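Local coordinates for protein homoserine kinase (Listeria monocytogenes, PDB 3HUL) that probably catalyses the ATP-dependent phosphorylation of L-homoserine to O-phospho-L-homoserine, a late step in threonine biosynthesis, as a GHMP-family kinase, at residues A[209-214]-A[239-244]; A[14-19]-A[189-194]; A[155-160]-A[252-257]; A[84-89]-A[248-253]; A[228-233]-A[270-275]. All coordinates share one frame; numbering follows the deposited sequence.

Contact 1. Residues A[209-214]-A[239-244]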
# COMPACT_ATOMS: atom_id res chain seq x y z
N MET A 209 -19.16 4.03 4.72
CA MET A 209 -19.37 2.58 4.86
C MET A 209 -19.41 2.21 6.35
O MET A 209 -20.21 1.41 6.79
CB MET A 209 -18.27 1.77 4.13
CG MET A 209 -18.18 2.03 2.58
SD MET A 209 -19.65 1.55 1.61
CE MET A 209 -20.55 3.08 1.51
N MET A 210 -18.53 2.82 7.13
CA MET A 210 -18.39 2.52 8.52
C MET A 210 -19.70 2.77 9.31
O MET A 210 -19.96 2.08 10.29
CB MET A 210 -17.23 3.34 9.07
CG MET A 210 -16.76 2.98 10.45
SD MET A 210 -15.49 4.16 11.07
CE MET A 210 -14.49 4.39 9.63
N GLU A 211 -20.53 3.71 8.86
CA GLU A 211 -21.79 4.06 9.54
C GLU A 211 -22.96 3.10 9.30
O GLU A 211 -23.94 3.14 10.02
CB GLU A 211 -22.23 5.50 9.22
CG GLU A 211 -21.33 6.54 9.88
CD GLU A 211 -21.86 7.96 9.79
OE1 GLU A 211 -22.51 8.35 8.79
OE2 GLU A 211 -21.59 8.71 10.74
N ARG A 212 -22.85 2.23 8.30
CA ARG A 212 -23.89 1.21 8.07
C ARG A 212 -23.71 -0.02 8.98
O ARG A 212 -22.59 -0.51 9.19
CB ARG A 212 -23.94 0.85 6.59
CG ARG A 212 -23.85 2.07 5.70
CD ARG A 212 -24.85 2.07 4.57
NE ARG A 212 -24.70 3.26 3.73
CZ ARG A 212 -25.57 3.66 2.80
NH1 ARG A 212 -26.69 2.97 2.58
NH2 ARG A 212 -25.32 4.75 2.09
N ASP A 213 -24.80 -0.51 9.57
CA ASP A 213 -24.68 -1.61 10.56
C ASP A 213 -24.67 -3.00 9.91
O ASP A 213 -23.62 -3.66 9.86
CB ASP A 213 -25.73 -1.49 11.69
CG ASP A 213 -27.17 -1.47 11.18
OD1 ASP A 213 -27.41 -1.80 9.98
OD2 ASP A 213 -28.08 -1.14 11.99
N LEU A 214 -25.86 -3.41 9.45
CA LEU A 214 -26.15 -4.57 8.58
C LEU A 214 -26.11 -5.97 9.19
O LEU A 214 -26.67 -6.91 8.59
CB LEU A 214 -25.33 -4.52 7.28
CG LEU A 214 -25.48 -3.29 6.39
CD1 LEU A 214 -24.35 -3.29 5.37
CD2 LEU A 214 -26.85 -3.23 5.70
N ALA A 239 -15.95 15.83 9.70
CA ALA A 239 -15.66 14.53 10.29
C ALA A 239 -16.08 13.45 9.29
O ALA A 239 -16.94 13.68 8.44
CB ALA A 239 -16.37 14.36 11.63
N TYR A 240 -15.46 12.28 9.38
CA TYR A 240 -15.78 11.16 8.49
C TYR A 240 -17.04 10.41 8.86
O TYR A 240 -17.79 9.96 8.00
CB TYR A 240 -14.62 10.17 8.46
CG TYR A 240 -13.29 10.81 8.18
CD1 TYR A 240 -13.10 11.61 7.05
CD2 TYR A 240 -12.19 10.58 9.02
CE1 TYR A 240 -11.86 12.21 6.78
CE2 TYR A 240 -10.92 11.17 8.75
CZ TYR A 240 -10.77 11.97 7.64
OH TYR A 240 -9.55 12.53 7.35
N ALA A 241 -17.27 10.25 10.16
CA ALA A 241 -18.25 9.29 10.65
C ALA A 241 -18.36 9.38 12.17
O ALA A 241 -17.44 9.82 12.84
CB ALA A 241 -17.79 7.87 10.25
N ALA A 242 -19.50 8.93 12.69
CA ALA A 242 -19.70 8.73 14.12
C ALA A 242 -20.34 7.35 14.25
O ALA A 242 -21.34 7.06 13.58
CB ALA A 242 -20.60 9.84 14.73
N CYS A 243 -19.75 6.50 15.10
CA CYS A 243 -20.20 5.13 15.26
C CYS A 243 -20.15 4.73 16.71
O CYS A 243 -19.30 5.22 17.48
CB CYS A 243 -19.25 4.18 14.52
SG CYS A 243 -19.00 4.66 12.84
N LEU A 244 -21.01 3.79 17.08
CA LEU A 244 -20.73 3.02 18.28
C LEU A 244 -19.35 2.37 18.21
O LEU A 244 -18.92 1.90 17.14
CB LEU A 244 -21.81 1.98 18.54
CG LEU A 244 -23.16 2.57 18.92
CD1 LEU A 244 -24.22 1.45 18.87
CD2 LEU A 244 -23.09 3.23 20.30
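Met210 of helix 203-210 and the adjoining Glu211 meet strand 241-244, outermost in its sheet within the chain, in two different ways, one apolar and one polar. Glu211 leaves the backbone with CG anti to its carbonyl carbon (chi1 -71°) and then runs out extended, so that its carboxylate comes nearer to the strand than its CB direction alone would suggest. Glu211 OE2 takes the backbone N-H of Ala242 at 2.9 Å between N and OE2, in a nearly straight bond (167°) made to the anti lone pair of that oxygen. The shaft of the side chain packs as well: Glu211 CG lies 3.8 Å from Ala241 CB. The same OE2 forms a salt bridge with Arg231, whose NH2 also binds Ala242 O, so one guanidinium joins the carboxylate to the strand and should help to keep Glu211 ionised. Met210 points toward the strand with CG anti to its backbone N (chi1 -169°). Met210 CG stands 3.7 Å from Cys243 SG, and after the bend at chi3 Met210 SD reaches 4.4 Å from Ala241 CB. Ala241 and Cys243 thus face Met210 and Glu211, while Ala242 between them turns its methyl away, toward Ile230. Tyr240 and Ala241 both pair with Phe254 in a classic beta bulge at the start of the strand. Strand 241-244 is bonded to strand 251-255; helix 227-235 packs on the Ala242 face of the strand, helix 203-210 on the Ala241 and Cys243 face, with Met209 turned to helix 181-198.

Contact 2. Residues A[14-19]-A[189-194]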
# COMPACT_ATOMS: atom_id res chain seq x y z
N LEU A 14 -15.47 -2.37 13.62
CA LEU A 14 -15.39 -1.17 12.79
C LEU A 14 -16.27 -1.33 11.55
O LEU A 14 -15.99 -2.18 10.70
CB LEU A 14 -13.95 -0.90 12.33
CG LEU A 14 -13.01 0.11 13.01
CD1 LEU A 14 -11.91 0.48 12.00
CD2 LEU A 14 -13.73 1.38 13.48
N GLY A 15 -17.32 -0.53 11.47
CA GLY A 15 -18.32 -0.68 10.43
C GLY A 15 -18.94 -2.07 10.39
O GLY A 15 -19.19 -2.67 11.44
N PRO A 16 -19.16 -2.60 9.17
CA PRO A 16 -19.63 -3.95 9.10
C PRO A 16 -18.49 -4.95 9.21
O PRO A 16 -18.70 -6.13 8.93
CB PRO A 16 -20.31 -4.01 7.72
CG PRO A 16 -20.19 -2.62 7.15
CD PRO A 16 -19.00 -2.04 7.83
N GLY A 17 -17.31 -4.52 9.67
CA GLY A 17 -16.21 -5.45 9.98
C GLY A 17 -16.43 -6.25 11.27
O GLY A 17 -15.53 -6.35 12.12
N PHE A 18 -17.62 -6.83 11.39
CA PHE A 18 -18.03 -7.57 12.58
C PHE A 18 -17.09 -8.72 12.92
O PHE A 18 -16.80 -9.57 12.06
CB PHE A 18 -19.48 -8.05 12.46
CG PHE A 18 -20.07 -8.51 13.77
CD1 PHE A 18 -20.56 -7.57 14.70
CD2 PHE A 18 -20.09 -9.86 14.09
CE1 PHE A 18 -21.10 -8.00 15.93
CE2 PHE A 18 -20.62 -10.29 15.32
CZ PHE A 18 -21.13 -9.36 16.23
N ASP A 19 -16.61 -8.75 14.16
CA ASP A 19 -15.62 -9.75 14.58
C ASP A 19 -14.37 -9.80 13.66
O ASP A 19 -13.71 -10.85 13.52
CB ASP A 19 -16.25 -11.15 14.72
CG ASP A 19 -17.07 -11.33 16.00
OD1 ASP A 19 -17.16 -10.39 16.83
OD2 ASP A 19 -17.63 -12.44 16.18
N SER A 189 -19.78 -6.94 1.43
CA SER A 189 -19.29 -6.05 0.37
C SER A 189 -19.05 -4.65 0.89
O SER A 189 -18.13 -3.98 0.46
CB SER A 189 -20.23 -6.06 -0.84
OG SER A 189 -21.46 -5.44 -0.51
N ILE A 190 -19.82 -4.24 1.89
CA ILE A 190 -19.64 -2.92 2.52
C ILE A 190 -18.35 -2.82 3.36
O ILE A 190 -17.67 -1.78 3.36
CB ILE A 190 -20.89 -2.55 3.36
CG1 ILE A 190 -22.14 -2.47 2.46
CG2 ILE A 190 -20.67 -1.24 4.17
CD1 ILE A 190 -22.02 -1.52 1.25
N ALA A 191 -18.04 -3.88 4.11
CA ALA A 191 -16.79 -3.92 4.85
C ALA A 191 -15.60 -3.97 3.85
O ALA A 191 -14.61 -3.29 4.04
CB ALA A 191 -16.78 -5.11 5.79
N ASN A 192 -15.73 -4.78 2.80
CA ASN A 192 -14.71 -4.85 1.73
C ASN A 192 -14.40 -3.46 1.18
O ASN A 192 -13.25 -3.08 1.08
CB ASN A 192 -15.19 -5.71 0.57
CG ASN A 192 -15.40 -7.15 0.93
OD1 ASN A 192 -15.02 -7.61 2.02
ND2 ASN A 192 -15.97 -7.91 -0.01
N VAL A 193 -15.45 -2.72 0.82
CA VAL A 193 -15.29 -1.37 0.30
C VAL A 193 -14.65 -0.42 1.33
O VAL A 193 -13.73 0.34 1.00
CB VAL A 193 -16.64 -0.81 -0.24
CG1 VAL A 193 -16.50 0.68 -0.62
CG2 VAL A 193 -17.07 -1.59 -1.47
N MET A 194 -15.08 -0.52 2.59
CA MET A 194 -14.53 0.28 3.68
C MET A 194 -13.03 0.04 3.75
O MET A 194 -12.25 1.00 3.76
CB MET A 194 -15.16 -0.09 5.02
CG MET A 194 -14.60 0.66 6.25
SD MET A 194 -15.26 0.12 7.87
CE MET A 194 -14.38 -1.41 8.14
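The Phe18 ring has Asp19 OD1 3.8 Å above one of its faces, offset toward the rim, and Phe181 of the second subunit meets it with the planes about 80° apart; the Phe18 ring takes no part in the contact with helix 181-198. That contact is made by the puckered ring of Pro16, CG first. Pro16 CG is 3.3 Å from Ile190 CG2, closer than ordinary van der Waals contact, and the two side chains cross at about a right angle. Along the same ring, Pro16 CB lies 4.2 Å from Ala191 CB, while Pro16 CD approaches Met194 SD at 4.3 Å. Ile190 offers CG2 because that branch is anti to its backbone N, whereas CG1 leads off toward Leu214. Met194 has CG anti to the backbone N (chi1 177°) and stays extended until chi3 turns the methyl inward (77°), which sets CE 3.1 Å from Leu14 O. That carbonyl already accepts the N-H of Gly17, the bond that closes the turn. Gly15, with positive phi, brings its CA close against Met194 SD. Pro16 O, directed past the Ala191 methyl, is bonded by Trp215 NE1. Across the helix, Asn192 binds Ser20 of the second subunit, so the helix is covered by this loop and by a neighbouring chain. The loop segment is a type II' beta turn, Leu14 to Gly17, overlapped by an inverse gamma turn centred on Gly17, joining strands 3-12 and 21-25.

Contact 3. Residues A[155-160]-A[252-257]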
# COMPACT_ATOMS: atom_id res chain seq x y z
N CYS A 155 -6.01 10.44 11.08
CA CYS A 155 -7.28 10.31 11.80
C CYS A 155 -7.10 10.51 13.29
O CYS A 155 -6.23 9.88 13.91
CB CYS A 155 -7.89 8.93 11.57
SG CYS A 155 -9.59 8.71 12.16
N ALA A 156 -7.92 11.40 13.87
CA ALA A 156 -8.10 11.45 15.30
C ALA A 156 -9.51 10.98 15.70
O ALA A 156 -10.42 10.92 14.87
CB ALA A 156 -7.83 12.85 15.83
N LEU A 157 -9.68 10.60 16.95
CA LEU A 157 -10.99 10.14 17.38
C LEU A 157 -11.53 10.96 18.56
O LEU A 157 -10.80 11.29 19.50
CB LEU A 157 -10.95 8.67 17.74
CG LEU A 157 -10.72 7.70 16.57
CD1 LEU A 157 -9.21 7.48 16.38
CD2 LEU A 157 -11.43 6.42 16.86
N ILE A 158 -12.80 11.31 18.49
CA ILE A 158 -13.45 11.94 19.62
C ILE A 158 -14.41 10.93 20.23
O ILE A 158 -15.35 10.49 19.58
CB ILE A 158 -14.17 13.25 19.24
CG1 ILE A 158 -13.16 14.38 19.01
CG2 ILE A 158 -15.13 13.65 20.33
CD1 ILE A 158 -12.67 14.48 17.60
N ALA A 159 -14.15 10.58 21.48
CA ALA A 159 -14.92 9.56 22.17
C ALA A 159 -15.92 10.20 23.13
O ALA A 159 -15.55 10.99 24.01
CB ALA A 159 -13.98 8.65 22.94
N PHE A 160 -17.19 9.87 22.95
CA PHE A 160 -18.19 10.16 23.97
C PHE A 160 -18.23 8.97 24.90
O PHE A 160 -18.80 7.92 24.56
CB PHE A 160 -19.57 10.31 23.36
CG PHE A 160 -19.78 11.59 22.63
CD1 PHE A 160 -20.46 12.64 23.24
CD2 PHE A 160 -19.36 11.73 21.30
CE1 PHE A 160 -20.70 13.82 22.55
CE2 PHE A 160 -19.59 12.90 20.61
CZ PHE A 160 -20.26 13.96 21.24
N LEU A 252 -17.77 6.87 18.93
CA LEU A 252 -16.56 7.47 18.38
C LEU A 252 -16.86 8.30 17.14
O LEU A 252 -17.65 7.89 16.28
CB LEU A 252 -15.50 6.41 18.05
CG LEU A 252 -14.94 5.60 19.21
CD1 LEU A 252 -14.22 4.36 18.68
CD2 LEU A 252 -14.01 6.42 20.13
N VAL A 253 -16.23 9.46 17.07
CA VAL A 253 -16.30 10.32 15.92
C VAL A 253 -14.94 10.20 15.26
O VAL A 253 -13.92 10.40 15.90
CB VAL A 253 -16.59 11.80 16.32
CG1 VAL A 253 -16.46 12.76 15.12
CG2 VAL A 253 -17.98 11.94 17.01
N PHE A 254 -14.92 9.89 13.98
CA PHE A 254 -13.65 9.79 13.25
C PHE A 254 -13.46 11.09 12.45
O PHE A 254 -14.37 11.50 11.75
CB PHE A 254 -13.65 8.56 12.32
CG PHE A 254 -13.70 7.21 13.06
CD1 PHE A 254 -12.55 6.42 13.18
CD2 PHE A 254 -14.89 6.74 13.61
CE1 PHE A 254 -12.58 5.18 13.88
CE2 PHE A 254 -14.95 5.51 14.30
CZ PHE A 254 -13.78 4.72 14.43
N ALA A 255 -12.30 11.72 12.55
CA ALA A 255 -12.10 13.05 11.94
C ALA A 255 -10.68 13.31 11.51
O ALA A 255 -9.76 12.80 12.13
CB ALA A 255 -12.53 14.16 12.94
N PRO A 256 -10.48 14.14 10.48
CA PRO A 256 -9.14 14.58 10.12
C PRO A 256 -8.43 15.10 11.38
O PRO A 256 -9.07 15.72 12.27
CB PRO A 256 -9.39 15.75 9.18
CG PRO A 256 -10.71 15.46 8.57
CD PRO A 256 -11.51 14.75 9.62
N ARG A 257 -7.13 14.84 11.47
CA ARG A 257 -6.38 15.29 12.64
C ARG A 257 -6.39 16.78 12.89
O ARG A 257 -6.38 17.20 14.05
CB ARG A 257 -4.94 14.81 12.63
CG ARG A 257 -4.67 13.84 13.76
CD ARG A 257 -3.26 13.99 14.29
NE ARG A 257 -2.46 12.85 13.86
CZ ARG A 257 -1.32 12.47 14.44
NH1 ARG A 257 -0.84 13.16 15.47
NH2 ARG A 257 -0.67 11.40 13.99
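Four backbone hydrogen bonds form the first shell between the antiparallel segments 155-160 and 252-257. Ala156 pairs with Ala255 and Ile158 with Val253 as hydrogen-bonded pairs; Ile158 N to Val253 O is 3.0 Å, and Val253 N to Ile158 O is 2.9 Å. Leu157 with Phe254 and Ala159 with Leu252 are the non-hydrogen-bonded pairs. On their face, Leu157 CD2 lies over the Phe254 ring, 3.9 Å from its centroid and 30° off the normal, a CH-pi contact between side chains that run side by side. Cys155 SG approaches the same ring at its edge, 3.9 Å from Phe254 CD1. Further along, Leu252 spans two neighbours: CD1 is 3.9 Å from Leu157 CD2, and CD2 is 3.6 Å from Ala159 CB. On the other face, Ile158 CB and Val253 CB meet at 4.1 Å, and Val253 CG2 touches the edge of the Phe160 ring.

Beyond this shell, helices 260-268 and 227-235 cover the Ile158 and Val253 face, while Leu14 touches Phe254 on the other. Strands 275-280 and 241-244 flank the pair, completing a four-stranded antiparallel sheet in the beta-alpha-beta-beta-alpha-beta, ferredoxin-like arrangement, as in the C-terminal domain of GHMP kinases.

Contact 4. Residues A[84-89]-A[248-253]. With SO4 (sulfate ion), chain C.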
# COMPACT_ATOMS: atom_id res chain seq x y z
N ARG A 84 -17.05 -0.27 28.55
CA ARG A 84 -17.47 0.93 27.81
C ARG A 84 -17.32 0.84 26.28
O ARG A 84 -17.55 1.82 25.58
CB ARG A 84 -16.81 2.19 28.39
CG ARG A 84 -17.82 3.32 28.70
CD ARG A 84 -18.79 2.91 29.85
NE ARG A 84 -18.09 2.38 31.03
CZ ARG A 84 -17.56 3.16 31.98
NH1 ARG A 84 -17.64 4.48 31.86
NH2 ARG A 84 -16.92 2.63 33.02
N GLY A 85 -16.98 -0.34 25.76
CA GLY A 85 -16.85 -0.56 24.31
C GLY A 85 -15.47 -0.20 23.77
O GLY A 85 -15.27 -0.13 22.54
N LEU A 86 -14.52 0.04 24.67
CA LEU A 86 -13.15 0.41 24.32
C LEU A 86 -12.10 -0.67 24.65
O LEU A 86 -10.91 -0.38 24.74
CB LEU A 86 -12.77 1.76 24.93
CG LEU A 86 -13.56 2.96 24.42
CD1 LEU A 86 -13.37 4.17 25.36
CD2 LEU A 86 -13.15 3.33 22.97
N GLY A 87 -12.54 -1.91 24.79
CA GLY A 87 -11.63 -3.02 24.89
C GLY A 87 -10.88 -3.08 26.21
O GLY A 87 -9.70 -3.42 26.25
N SER A 88 -11.59 -2.75 27.29
CA SER A 88 -11.09 -2.87 28.65
C SER A 88 -10.88 -4.34 28.99
O SER A 88 -9.81 -4.77 29.44
CB SER A 88 -12.10 -2.28 29.64
OG SER A 88 -11.53 -2.21 30.94
N SER A 89 -11.93 -5.11 28.78
CA SER A 89 -11.86 -6.53 29.00
C SER A 89 -10.70 -7.15 28.20
O SER A 89 -9.91 -7.97 28.72
CB SER A 89 -13.19 -7.16 28.63
OG SER A 89 -13.06 -8.57 28.50
N GLY A 248 -20.72 -0.76 22.10
CA GLY A 248 -21.13 0.42 22.84
C GLY A 248 -20.76 0.27 24.31
O GLY A 248 -20.07 -0.68 24.69
N PRO A 249 -21.20 1.22 25.15
CA PRO A 249 -22.00 2.36 24.75
C PRO A 249 -21.23 3.59 24.23
O PRO A 249 -21.86 4.54 23.76
CB PRO A 249 -22.76 2.72 26.04
CG PRO A 249 -21.91 2.21 27.16
CD PRO A 249 -20.91 1.23 26.60
N THR A 250 -19.90 3.59 24.29
CA THR A 250 -19.22 4.79 23.77
C THR A 250 -19.43 4.97 22.27
O THR A 250 -19.63 3.99 21.55
CB THR A 250 -17.73 5.02 24.21
OG1 THR A 250 -16.83 4.73 23.14
CG2 THR A 250 -17.38 4.29 25.42
N VAL A 251 -19.47 6.24 21.86
CA VAL A 251 -19.62 6.64 20.47
C VAL A 251 -18.29 7.28 20.09
O VAL A 251 -17.71 8.07 20.86
CB VAL A 251 -20.78 7.64 20.27
CG1 VAL A 251 -20.83 8.18 18.83
CG2 VAL A 251 -22.15 7.00 20.61
N LEU A 252 -17.77 6.87 18.93
CA LEU A 252 -16.56 7.47 18.38
C LEU A 252 -16.86 8.30 17.14
O LEU A 252 -17.65 7.89 16.28
CB LEU A 252 -15.50 6.41 18.05
CG LEU A 252 -14.94 5.60 19.21
CD1 LEU A 252 -14.22 4.36 18.68
CD2 LEU A 252 -14.01 6.42 20.13
N VAL A 253 -16.23 9.46 17.07
CA VAL A 253 -16.30 10.32 15.92
C VAL A 253 -14.94 10.20 15.26
O VAL A 253 -13.92 10.40 15.90
CB VAL A 253 -16.59 11.80 16.32
CG1 VAL A 253 -16.46 12.76 15.12
CG2 VAL A 253 -17.98 11.94 17.01
S SO4 C . -15.31 -3.55 26.64
O1 SO4 C . -14.94 -3.55 25.21
O2 SO4 C . -16.68 -3.08 26.68
O3 SO4 C . -15.23 -4.89 27.24
O4 SO4 C . -14.43 -2.67 27.39
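The glycine-rich phosphate-binding loop of the GHMP kinase fold, predicted to bind ATP, here meets the loop that leads into strand 251-255. Arg84 carries much of the contact. Arg84 CB lies 3.7 Å from Thr250 CG2, and Arg84 CG comes closer to the same methyl, 3.4 Å from Thr250 CG2, as the two side chains cross at about a right angle. The bend at chi2 brings Arg84 CD to 4.2 Å from Pro249 CG, and the bend at chi3 turns NE back to Pro82 O within its own loop; NH1 binds Pro162 O. From the backbone, Arg84 O accepts the N-H of Thr250, although the position of this oxygen is less certain. Pro249 follows a cis peptide bond, and Gly248 O lies close against Gly85 CA. Leu86 sets its CG and methyls across Thr250 OG1, a buried hydroxyl with no partner in the model, and its CD2 meets Leu252 CD2. On the other side of the loop a sulfate, probably from the crystallisation liquor, occupies a position consistent with that of an ATP phosphate. It is gripped by three backbone amides, of Gly85 in the loop, Gly87 at the N-cap and Ser88 in the first turn of helix 88-103, whose N-terminal dipole would probably favour an anion: Gly85 N to O2 and Gly87 N to O1 are each 2.9 Å, and Ser88 N to O4 is 2.8 Å.

Contact 5. Residues A[228-233]-A[270-275]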
# COMPACT_ATOMS: atom_id res chain seq x y z
N ALA A 228 -27.63 10.62 15.49
CA ALA A 228 -27.95 11.48 14.34
C ALA A 228 -27.47 12.90 14.55
O ALA A 228 -26.93 13.52 13.63
CB ALA A 228 -29.45 11.46 14.04
N GLN A 229 -27.65 13.41 15.78
CA GLN A 229 -27.28 14.77 16.15
C GLN A 229 -25.76 14.94 16.18
O GLN A 229 -25.23 15.93 15.71
CB GLN A 229 -27.90 15.10 17.52
CG GLN A 229 -27.35 16.33 18.25
CD GLN A 229 -27.68 16.32 19.75
OE1 GLN A 229 -27.73 15.26 20.38
NE2 GLN A 229 -27.89 17.50 20.31
N ILE A 230 -25.08 13.95 16.77
CA ILE A 230 -23.62 13.92 16.80
C ILE A 230 -23.07 13.88 15.36
O ILE A 230 -22.20 14.68 15.03
CB ILE A 230 -23.10 12.74 17.65
CG1 ILE A 230 -23.37 13.01 19.13
CG2 ILE A 230 -21.59 12.46 17.38
CD1 ILE A 230 -23.07 11.84 20.06
N ARG A 231 -23.60 12.99 14.53
CA ARG A 231 -23.29 12.94 13.09
C ARG A 231 -23.45 14.27 12.38
O ARG A 231 -22.52 14.75 11.72
CB ARG A 231 -24.17 11.91 12.38
CG ARG A 231 -23.53 10.59 12.24
CD ARG A 231 -24.45 9.49 11.71
NE ARG A 231 -23.86 8.22 12.12
CZ ARG A 231 -24.50 7.07 12.29
NH1 ARG A 231 -25.81 6.99 12.10
NH2 ARG A 231 -23.83 5.99 12.66
N ASP A 232 -24.64 14.87 12.51
CA ASP A 232 -24.95 16.15 11.85
C ASP A 232 -23.89 17.18 12.15
O ASP A 232 -23.34 17.79 11.24
CB ASP A 232 -26.31 16.69 12.31
CG ASP A 232 -27.48 15.96 11.70
OD1 ASP A 232 -27.27 15.20 10.72
OD2 ASP A 232 -28.61 16.13 12.20
N VAL A 233 -23.60 17.34 13.43
CA VAL A 233 -22.62 18.31 13.91
C VAL A 233 -21.18 18.02 13.48
O VAL A 233 -20.49 18.92 12.98
CB VAL A 233 -22.69 18.39 15.45
CG1 VAL A 233 -21.50 19.19 16.01
CG2 VAL A 233 -24.07 18.95 15.88
N LEU A 270 -22.81 20.17 23.09
CA LEU A 270 -24.09 19.45 23.02
C LEU A 270 -24.63 19.08 24.41
O LEU A 270 -25.81 18.78 24.56
CB LEU A 270 -23.97 18.21 22.12
CG LEU A 270 -23.56 18.50 20.67
CD1 LEU A 270 -23.32 17.18 19.89
CD2 LEU A 270 -24.62 19.37 19.98
N GLU A 271 -23.75 19.14 25.41
CA GLU A 271 -24.08 18.85 26.82
C GLU A 271 -24.80 17.51 26.96
O GLU A 271 -25.88 17.39 27.56
CB GLU A 271 -24.85 20.00 27.45
CG GLU A 271 -23.95 21.23 27.68
CD GLU A 271 -24.70 22.54 27.72
OE1 GLU A 271 -24.03 23.60 27.76
OE2 GLU A 271 -25.96 22.52 27.71
N ILE A 272 -24.19 16.51 26.34
CA ILE A 272 -24.65 15.15 26.44
C ILE A 272 -23.97 14.61 27.69
O ILE A 272 -22.87 15.04 28.06
CB ILE A 272 -24.30 14.38 25.13
CG1 ILE A 272 -25.17 14.90 23.98
CG2 ILE A 272 -24.48 12.88 25.27
CD1 ILE A 272 -24.59 14.67 22.60
N ASP A 273 -24.64 13.69 28.37
CA ASP A 273 -24.11 13.11 29.59
C ASP A 273 -23.00 12.09 29.30
O ASP A 273 -23.23 10.87 29.32
CB ASP A 273 -25.25 12.48 30.41
CG ASP A 273 -24.83 12.16 31.83
OD1 ASP A 273 -23.78 12.68 32.28
OD2 ASP A 273 -25.55 11.38 32.49
N ALA A 274 -21.80 12.61 29.01
CA ALA A 274 -20.64 11.77 28.73
C ALA A 274 -19.41 12.65 28.70
O ALA A 274 -19.49 13.81 28.32
CB ALA A 274 -20.81 11.07 27.37
N ASP A 275 -18.27 12.10 29.09
CA ASP A 275 -17.01 12.78 28.92
C ASP A 275 -16.66 12.74 27.43
O ASP A 275 -16.87 11.72 26.75
CB ASP A 275 -15.94 12.12 29.77
CG ASP A 275 -16.22 12.23 31.28
OD1 ASP A 275 -16.67 13.32 31.73
OD2 ASP A 275 -15.99 11.24 32.01
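CG1 of Ile230 and of Ile272 is anti to the carbonyl carbon in each residue (chi1 -71° and -70°), and both chains continue extended at chi2, so the CD1 ends of the two isoleucines come together. They cross obliquely, with Ile230 CG1 4.0 Å from Ile272 CD1. Leu270 takes the same first rotamer (chi1 -59°), which puts its two methyls toward the helix: CD1 lies 4.2 Å from Ile230 CG1, and CD2 meets Val233 CG2 tip to tip at 4.2 Å. Gln229 has CG anti to its backbone N and reaches out extended at the margin. Its amide group spans both hydrophobic partners, Gln229 NE2 lying 3.8 Å from Leu270 CD2 and Gln229 OE1 3.9 Å from Ile272 CD1. OE1 is bonded to His226 ND1, which helps to fix the turn of the amide. No hydrogen bond crosses the contact; its grip is apolar. Between its two apolar residues the loop passes through Glu271, which leaves the helical conformation with positive phi. Helix 227-235 is thus packed against the connection from helix 260-268 to strand 275-280, and Phe160 of strand 156-161 touches both Ile230 and Ile272 from the four-stranded sheet.

Contacts 1, 3 and 4 meet on one four-stranded sheet: contact 3 joins its central strands, contact 1 reaches strand 241-244, and contact 4 shares Leu252 and Val253 with contact 3. Contact 5 lies on the sheet face that carries Val253, whose CG2 is 3.7 Å from Ile230 CG2; Arg231 ties it to contact 1. Contact 2 packs against contact 1 through Met209 and Met210, the centres of the two contacts about 10 Å apart. Leu14 CD2 of contact 2 is 3.5 Å from Phe254 CZ of contact 3. Contact 4 holds the sulfate and the predicted ATP loop, where the Leu86 side chain is about 4 Å from that of Leu252; contact 5 lies away, its centre about 15 Å from that of contact 4.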